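Local coordinates for protein NADA (Neisseria meningitidis, PDB 4CJD) that adheres to human epithelial cells and promotes bacterial uptake as a homotrimeric cell-surface autotransporter adhesin and vaccine antigen, at the interface of chains A and B. Numbering follows the deposited sequence. Chains: chain A/B, NADA.

The interface of chains A and B. Residues chain A 12-13, 15-16, 20; chain B 13, 16-17, 20.
B:Leu17 lies over the backbone of the A chain helix between A:Ile12 and A:Ala16, in the head domain of this trimeric autotransporter adhesin, where the helices probably pack in coiled-coil fashion. Both sides belong to helix 9-28. CG of B:Leu17 is anti to its backbone N (chi1 -163°), and this turn carries the forked tip across to the neighbouring chain. The two methyls then divide the work: CD1 settles against the main chain, 3.7 Å from CA of A:Ala16 and beside A:Ala15, whereas CD2 reaches the branch methyl CG2 of A:Ile12 at 3.8 Å. B:Leu17 hides 61 Å² of its surface here, more than any other residue of the patch.

A:Ile12 points CG2, anti to its own backbone N, at the partner helix; this methyl sits 3.5 Å from the carbonyl O of B:Ala13 and also touches CB of that alanine. It is thus lodged between B:Ala13 and B:Leu17, with 29 Å² hidden.

CB of A:Ala16 points towards CB of B:Ala16, 3.9 Å away, but the methyl of B:Ala16 is itself turned aside. The Ala13 methyls instead pass alongside each other, with CB of A:Ala13 4.0 Å from CB of B:Ala13. CB of A:Ala16 additionally packs on the backbone N of B:Leu17, 3.7 Å away, which fits its 41 Å² of hidden surface.

Towards the C-terminal end of the patch, the side chains of A:Val20 and B:Val20 stand nearly perpendicular. CG2 of A:Val20 meets CG2 of B:Val20 at 3.5 Å, a close approach for two methyls. The same methyl CG2 of B:Val20 also lies 3.6 Å from the carbonyl O of A:Ala16.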
loop_
_atom_site.group_PDB
_atom_site.type_symbol
_atom_site.label_atom_id
_atom_site.label_comp_id
_atom_site.label_asym_id
_atom_site.label_seq_id
_atom_site.Cartn_x
_atom_site.Cartn_y
_atom_site.Cartn_z
ATOM N N ILE A 12 -32.530 21.173 37.357
ATOM C CA ILE A 12 -31.891 19.912 36.980
ATOM C C ILE A 12 -32.418 19.443 35.635
ATOM O O ILE A 12 -31.647 19.107 34.724
ATOM C CB ILE A 12 -32.127 18.814 38.068
ATOM C CG1 ILE A 12 -31.414 19.210 39.368
ATOM C CG2 ILE A 12 -31.649 17.447 37.561
ATOM C CD1 ILE A 12 -31.689 18.290 40.584
ATOM N N ALA A 13 -33.740 19.433 35.506
ATOM C CA ALA A 13 -34.399 18.993 34.283
ATOM C C ALA A 13 -33.932 19.815 33.084
ATOM O O ALA A 13 -33.669 19.273 32.021
ATOM C CB ALA A 13 -35.908 19.081 34.435
ATOM N N ALA A 15 -31.169 21.622 32.814
ATOM C CA ALA A 15 -29.758 21.394 32.561
ATOM C C ALA A 15 -29.569 20.062 31.832
ATOM O O ALA A 15 -28.715 19.929 30.961
ATOM C CB ALA A 15 -28.965 21.417 33.880
ATOM N N ALA A 16 -30.372 19.068 32.194
ATOM C CA ALA A 16 -30.333 17.786 31.477
ATOM C C ALA A 16 -30.785 17.960 30.019
ATOM O O ALA A 16 -30.142 17.480 29.076
ATOM C CB ALA A 16 -31.207 16.739 32.214
ATOM N N VAL A 20 -28.444 17.143 26.847
ATOM C CA VAL A 20 -28.886 16.227 25.781
ATOM C C VAL A 20 -28.759 16.867 24.396
ATOM O O VAL A 20 -28.233 16.268 23.448
ATOM C CB VAL A 20 -30.376 15.779 25.981
ATOM C CG1 VAL A 20 -30.945 15.216 24.693
ATOM C CG2 VAL A 20 -30.488 14.769 27.067
ATOM N N ALA B 13 -35.616 13.552 36.394
ATOM C CA ALA B 13 -34.695 14.635 36.076
ATOM C C ALA B 13 -33.262 14.263 36.452
ATOM O O ALA B 13 -32.334 14.513 35.697
ATOM C CB ALA B 13 -35.116 15.913 36.782
ATOM N N ALA B 16 -31.894 11.586 34.220
ATOM C CA ALA B 16 -31.521 12.197 32.937
ATOM C C ALA B 16 -30.185 12.946 33.056
ATOM O O ALA B 16 -29.281 12.800 32.223
ATOM C CB ALA B 16 -32.651 13.140 32.451
ATOM N N LEU B 17 -30.031 13.728 34.112
ATOM C CA LEU B 17 -28.777 14.464 34.282
ATOM C C LEU B 17 -27.588 13.517 34.379
ATOM O O LEU B 17 -26.573 13.696 33.684
ATOM C CB LEU B 17 -28.836 15.359 35.503
ATOM C CG LEU B 17 -27.764 16.450 35.528
ATOM C CD1 LEU B 17 -27.944 17.319 34.270
ATOM C CD2 LEU B 17 -27.944 17.259 36.819
ATOM N N VAL B 20 -26.911 12.016 30.905
ATOM C CA VAL B 20 -26.212 13.028 30.092
ATOM C C VAL B 20 -24.715 13.075 30.412
ATOM O O VAL B 20 -23.859 13.077 29.518
ATOM C CB VAL B 20 -26.808 14.463 30.313
ATOM C CG1 VAL B 20 -25.837 15.526 29.837
ATOM C CG2 VAL B 20 -28.108 14.614 29.607
#